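Local structure of odorant-binding protein 1F (Rattus norvegicus, 3FIQ) at residues 4-16 against 88-100. The protein probably binds a wide variety of chemical odorants in the nasal epithelium, as a small secreted protein of the lipocalin family. Residues are numbered along the deposited sequence; the frame is centred on the assembly and turned at random.
Sequences NLDISPSEVNGDW and FHVLKKTDDIIFF. With EDO (1,2-ethanediol), chain D.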
loop_
_atom_site.group_PDB
_atom_site.type_symbol
_atom_site.label_atom_id
_atom_site.label_comp_id
_atom_site.label_asym_id
_atom_site.label_seq_id
_atom_site.Cartn_x
_atom_site.Cartn_y
_atom_site.Cartn_z
ATOM N N ASN A 4 -5.856 -3.858 15.135
ATOM C CA ASN A 4 -5.108 -2.875 14.353
ATOM C C ASN A 4 -5.416 -1.403 14.735
ATOM O O ASN A 4 -6.026 -1.114 15.787
ATOM C CB ASN A 4 -5.327 -3.116 12.849
ATOM C CG ASN A 4 -6.798 -3.124 12.468
ATOM O OD1 ASN A 4 -7.371 -4.173 12.148
ATOM N ND2 ASN A 4 -7.426 -1.956 12.521
ATOM N N LEU A 5 -4.967 -0.487 13.877
ATOM C CA LEU A 5 -4.995 0.933 14.163
ATOM C C LEU A 5 -6.013 1.650 13.299
ATOM O O LEU A 5 -5.987 1.516 12.089
ATOM C CB LEU A 5 -3.654 1.505 13.811
ATOM C CG LEU A 5 -2.489 0.992 14.625
ATOM C CD1 LEU A 5 -1.224 1.523 14.078
ATOM C CD2 LEU A 5 -2.720 1.442 16.054
ATOM N N ASP A 6 -6.881 2.448 13.897
ATOM C CA ASP A 6 -7.881 3.157 13.098
ATOM C C ASP A 6 -7.220 4.378 12.444
ATOM O O ASP A 6 -6.212 4.853 12.902
ATOM C CB ASP A 6 -9.063 3.627 13.957
ATOM C CG ASP A 6 -9.867 2.475 14.550
ATOM O OD1 ASP A 6 -10.318 1.581 13.810
ATOM O OD2 ASP A 6 -10.080 2.488 15.783
ATOM N N ILE A 7 -7.791 4.853 11.353
ATOM C CA ILE A 7 -7.374 6.125 10.764
ATOM C C ILE A 7 -8.562 7.064 10.606
ATOM O O ILE A 7 -9.714 6.653 10.369
ATOM C CB ILE A 7 -6.726 5.935 9.366
ATOM C CG1 ILE A 7 -7.564 4.988 8.532
ATOM C CG2 ILE A 7 -5.366 5.459 9.527
ATOM C CD1 ILE A 7 -6.936 4.639 7.192
ATOM N N SER A 8 -8.255 8.345 10.733
ATOM C CA SER A 8 -9.267 9.373 10.634
ATOM C C SER A 8 -9.097 10.152 9.382
ATOM O O SER A 8 -8.067 10.173 8.771
ATOM C CB SER A 8 -9.153 10.303 11.824
ATOM O OG SER A 8 -8.033 11.073 11.695
ATOM N N PRO A 9 -10.130 10.819 8.953
ATOM C CA PRO A 9 -9.946 11.670 7.797
ATOM C C PRO A 9 -8.824 12.680 7.927
ATOM O O PRO A 9 -8.088 12.964 6.951
ATOM C CB PRO A 9 -11.270 12.373 7.636
ATOM C CG PRO A 9 -12.245 11.533 8.454
ATOM C CD PRO A 9 -11.526 10.750 9.432
ATOM N N SER A 10 -8.736 13.336 9.082
ATOM C CA SER A 10 -7.685 14.313 9.283
ATOM C C SER A 10 -6.316 13.670 9.126
ATOM O O SER A 10 -5.379 14.301 8.593
ATOM C CB SER A 10 -7.769 14.875 10.717
ATOM O OG SER A 10 -8.915 15.698 10.849
ATOM N N GLU A 11 -6.155 12.430 9.576
ATOM C CA GLU A 11 -4.876 11.727 9.442
ATOM C C GLU A 11 -4.530 11.404 7.994
ATOM O O GLU A 11 -3.381 11.597 7.525
ATOM C CB GLU A 11 -4.848 10.440 10.249
ATOM C CG GLU A 11 -4.709 10.687 11.770
ATOM C CD GLU A 11 -4.994 9.499 12.627
ATOM O OE1 GLU A 11 -5.741 8.600 12.248
ATOM O OE2 GLU A 11 -4.497 9.477 13.762
ATOM N N VAL A 12 -5.526 10.943 7.270
ATOM C CA VAL A 12 -5.198 10.418 5.943
ATOM C C VAL A 12 -5.431 11.328 4.737
ATOM O O VAL A 12 -4.761 11.137 3.734
ATOM C CB VAL A 12 -5.854 9.071 5.673
ATOM C CG1 VAL A 12 -5.586 8.088 6.751
ATOM C CG2 VAL A 12 -7.221 9.253 5.546
ATOM N N ASN A 13 -6.297 12.324 4.793
ATOM C CA ASN A 13 -6.700 13.024 3.624
ATOM C C ASN A 13 -5.563 13.853 3.059
ATOM O O ASN A 13 -4.966 14.658 3.752
ATOM C CB ASN A 13 -7.923 13.877 3.905
ATOM C CG ASN A 13 -9.183 13.048 3.992
ATOM O OD1 ASN A 13 -9.138 11.848 4.011
ATOM N ND2 ASN A 13 -10.286 13.715 4.170
ATOM N N GLY A 14 -5.221 13.648 1.808
ATOM C CA GLY A 14 -4.148 14.405 1.196
ATOM C C GLY A 14 -3.314 13.553 0.271
ATOM O O GLY A 14 -3.687 12.399 0.020
ATOM N N ASP A 15 -2.192 14.105 -0.183
ATOM C CA ASP A 15 -1.320 13.381 -1.089
ATOM C C ASP A 15 -0.429 12.432 -0.299
ATOM O O ASP A 15 0.029 12.744 0.802
ATOM C CB ASP A 15 -0.447 14.397 -1.807
ATOM C CG ASP A 15 -1.186 15.251 -2.823
ATOM O OD1 ASP A 15 -2.282 14.944 -3.283
ATOM O OD2 ASP A 15 -0.566 16.285 -3.219
ATOM N N TRP A 16 -0.141 11.285 -0.922
ATOM C CA TRP A 16 0.718 10.244 -0.361
ATOM C C TRP A 16 1.459 9.649 -1.514
ATOM O O TRP A 16 1.015 9.677 -2.650
ATOM C CB TRP A 16 -0.094 9.121 0.304
ATOM C CG TRP A 16 -0.736 9.520 1.603
ATOM C CD1 TRP A 16 -1.925 10.140 1.718
ATOM C CD2 TRP A 16 -0.212 9.387 2.927
ATOM N NE1 TRP A 16 -2.182 10.382 3.024
ATOM C CE2 TRP A 16 -1.131 9.935 3.787
ATOM C CE3 TRP A 16 0.935 8.799 3.460
ATOM C CZ2 TRP A 16 -0.967 9.942 5.186
ATOM C CZ3 TRP A 16 1.103 8.796 4.807
ATOM C CH2 TRP A 16 0.176 9.360 5.668
ATOM N N PHE A 88 -7.214 -5.036 3.441
ATOM C CA PHE A 88 -6.102 -4.261 3.937
ATOM C C PHE A 88 -6.356 -3.547 5.233
ATOM O O PHE A 88 -7.486 -3.234 5.581
ATOM C CB PHE A 88 -5.557 -3.331 2.835
ATOM C CG PHE A 88 -6.429 -2.194 2.423
ATOM C CD1 PHE A 88 -7.312 -2.295 1.343
ATOM C CD2 PHE A 88 -6.301 -0.975 3.085
ATOM C CE1 PHE A 88 -8.056 -1.201 0.952
ATOM C CE2 PHE A 88 -7.055 0.113 2.679
ATOM C CZ PHE A 88 -7.884 0.015 1.614
ATOM N N HIS A 89 -5.296 -3.324 6.006
ATOM C CA HIS A 89 -5.448 -2.628 7.274
ATOM C C HIS A 89 -4.139 -1.935 7.642
ATOM O O HIS A 89 -3.109 -2.162 7.015
ATOM C CB HIS A 89 -5.959 -3.586 8.395
ATOM C CG HIS A 89 -4.996 -4.649 8.839
ATOM N ND1 HIS A 89 -4.699 -5.772 8.104
ATOM C CD2 HIS A 89 -4.295 -4.779 9.990
ATOM C CE1 HIS A 89 -3.844 -6.536 8.772
ATOM N NE2 HIS A 89 -3.566 -5.942 9.904
ATOM N N VAL A 90 -4.163 -1.112 8.694
ATOM C CA VAL A 90 -3.003 -0.313 9.067
ATOM C C VAL A 90 -2.186 -1.031 10.135
ATOM O O VAL A 90 -2.733 -1.466 11.126
ATOM C CB VAL A 90 -3.504 1.021 9.606
ATOM C CG1 VAL A 90 -2.292 1.873 10.128
ATOM C CG2 VAL A 90 -4.244 1.784 8.498
ATOM N N LEU A 91 -0.928 -1.263 9.892
ATOM C CA LEU A 91 -0.077 -1.916 10.853
ATOM C C LEU A 91 0.662 -0.903 11.684
ATOM O O LEU A 91 1.003 -1.147 12.849
ATOM C CB LEU A 91 1.027 -2.741 10.179
ATOM C CG LEU A 91 0.724 -3.860 9.299
ATOM C CD1 LEU A 91 2.013 -4.464 8.716
ATOM C CD2 LEU A 91 -0.058 -4.907 10.078
ATOM N N LYS A 92 0.979 0.245 11.130
ATOM C CA LYS A 92 1.735 1.253 11.849
ATOM C C LYS A 92 1.413 2.574 11.265
ATOM O O LYS A 92 1.234 2.716 10.081
ATOM C CB LYS A 92 3.234 1.035 11.730
ATOM C CG LYS A 92 4.112 2.234 12.161
ATOM C CD LYS A 92 5.453 2.238 11.431
ATOM C CE LYS A 92 6.151 3.564 11.546
ATOM N NZ LYS A 92 6.888 3.590 12.819
ATOM N N LYS A 93 1.337 3.596 12.103
ATOM C CA LYS A 93 1.121 4.908 11.529
ATOM C C LYS A 93 1.786 5.993 12.384
ATOM O O LYS A 93 1.784 5.912 13.623
ATOM C CB LYS A 93 -0.339 5.264 11.314
ATOM C CG LYS A 93 -1.234 5.179 12.488
ATOM C CD LYS A 93 -2.573 5.949 12.328
ATOM C CE LYS A 93 -3.057 6.242 13.751
ATOM N NZ LYS A 93 -4.431 6.651 13.888
ATOM N N THR A 94 2.313 6.991 11.678
ATOM C CA THR A 94 2.826 8.240 12.227
ATOM C C THR A 94 2.196 9.322 11.377
ATOM O O THR A 94 1.410 9.030 10.449
ATOM C CB THR A 94 4.330 8.325 12.126
ATOM O OG1 THR A 94 4.728 8.484 10.748
ATOM C CG2 THR A 94 4.980 7.086 12.637
ATOM N N ASP A 95 2.501 10.587 11.663
ATOM C CA ASP A 95 1.849 11.636 10.879
ATOM C C ASP A 95 2.264 11.598 9.409
ATOM O O ASP A 95 1.477 12.009 8.542
ATOM C CB ASP A 95 2.059 13.039 11.469
ATOM C CG ASP A 95 3.491 13.463 11.435
ATOM O OD1 ASP A 95 4.268 12.892 12.213
ATOM O OD2 ASP A 95 3.840 14.368 10.635
ATOM N N ASP A 96 3.459 11.084 9.108
ATOM C CA ASP A 96 3.928 11.137 7.717
ATOM C C ASP A 96 4.296 9.799 7.077
ATOM O O ASP A 96 4.726 9.782 5.944
ATOM C CB ASP A 96 5.058 12.166 7.533
ATOM C CG ASP A 96 6.219 11.875 8.390
ATOM O OD1 ASP A 96 6.252 10.773 8.933
ATOM O OD2 ASP A 96 7.100 12.739 8.530
ATOM N N ILE A 97 4.013 8.691 7.756
ATOM C CA ILE A 97 4.310 7.343 7.269
ATOM C C ILE A 97 3.189 6.426 7.739
ATOM O O ILE A 97 2.828 6.456 8.894
ATOM C CB ILE A 97 5.661 6.830 7.800
ATOM C CG1 ILE A 97 6.834 7.684 7.299
ATOM C CG2 ILE A 97 5.792 5.359 7.490
ATOM C CD1 ILE A 97 7.095 7.535 5.825
ATOM N N ILE A 98 2.660 5.592 6.851
ATOM C CA ILE A 98 1.728 4.513 7.148
ATOM C C ILE A 98 2.243 3.233 6.594
ATOM O O ILE A 98 2.628 3.194 5.415
ATOM C CB ILE A 98 0.322 4.806 6.612
ATOM C CG1 ILE A 98 -0.212 6.058 7.293
ATOM C CG2 ILE A 98 -0.620 3.609 6.881
ATOM C CD1 ILE A 98 -1.588 6.501 6.780
ATOM N N PHE A 99 2.329 2.198 7.415
ATOM C CA PHE A 99 2.520 0.823 6.945
ATOM C C PHE A 99 1.185 0.085 6.802
ATOM O O PHE A 99 0.471 -0.050 7.799
ATOM C CB PHE A 99 3.357 0.011 7.917
ATOM C CG PHE A 99 4.825 0.426 8.070
ATOM C CD1 PHE A 99 5.401 1.557 7.461
ATOM C CD2 PHE A 99 5.657 -0.422 8.769
ATOM C CE1 PHE A 99 6.719 1.852 7.644
ATOM C CE2 PHE A 99 6.986 -0.103 8.958
ATOM C CZ PHE A 99 7.506 1.007 8.423
ATOM N N PHE A 100 0.779 -0.298 5.600
ATOM C CA PHE A 100 -0.413 -1.073 5.347
ATOM C C PHE A 100 -0.038 -2.521 5.133
ATOM O O PHE A 100 0.954 -2.841 4.548
ATOM C CB PHE A 100 -1.094 -0.631 4.036
ATOM C CG PHE A 100 -1.791 0.706 4.118
ATOM C CD1 PHE A 100 -3.011 0.822 4.701
ATOM C CD2 PHE A 100 -1.233 1.834 3.507
ATOM C CE1 PHE A 100 -3.687 2.034 4.714
ATOM C CE2 PHE A 100 -1.915 3.062 3.544
ATOM C CZ PHE A 100 -3.169 3.129 4.168
HETATM C C1 EDO D . -3.347 15.523 10.870
HETATM O O1 EDO D . -2.873 15.360 9.518
HETATM C C2 EDO D . -2.471 14.775 11.848
HETATM O O2 EDO D . -1.882 13.584 11.294
HETATM O O HOH W 1 -6.683 -0.853 10.164
HETATM O O HOH W 2 -1.283 11.691 8.948
#
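At the closed end of the lipocalin barrel, Trp16 of the Gly-Asp-Trp signature meets Ile98: the methyl CD1 lies 3.5 Å from Trp16 CH2, obliquely to the ring, and the two side chains cross at about a right angle. The indole is held by NE1, which donates to Val12 O at 2.8 Å, N-H...O angle 161°, a bond running close to the ring plane; Lys120 makes a cation-pi contact with the same ring. Val12 CG1 adds looser packing on Ile98 CD1. Helix 9-12, the short turn that leads into the first barrel strand, and the N-terminal arm before it lie across the hairpin of strands 85-93 and 97-105. Along the arm, Ile7 CG2 touches both Val90 CG2 and Lys93 CD, while Leu5 lays CB against Val90 CG1 and CD1 against the backbone of Leu91 and Lys92. Lys93, its chain extended beyond CG, carries NZ to Asp6 O at 2.7 Å and into a salt bridge with Glu11, where it faces both carboxylate oxygens, OE2 at 2.8 Å, through hydrogen bonds of weak geometry. OE1 accepts from Ser8 N as well, at 2.9 Å, and Ser8 OG accepts from Glu11 N, a capping box at the helix start. With an alanine here instead of Glu11, the Lys93 ammonium would probably lose its carboxylate mate and Ser8 N its side-chain acceptor. Water joins the backbones at two points, one molecule bridging Leu5 O and Val90 N, another donating to Asp95 O at 2.8 Å and, at a rather short distance, to Glu11 O.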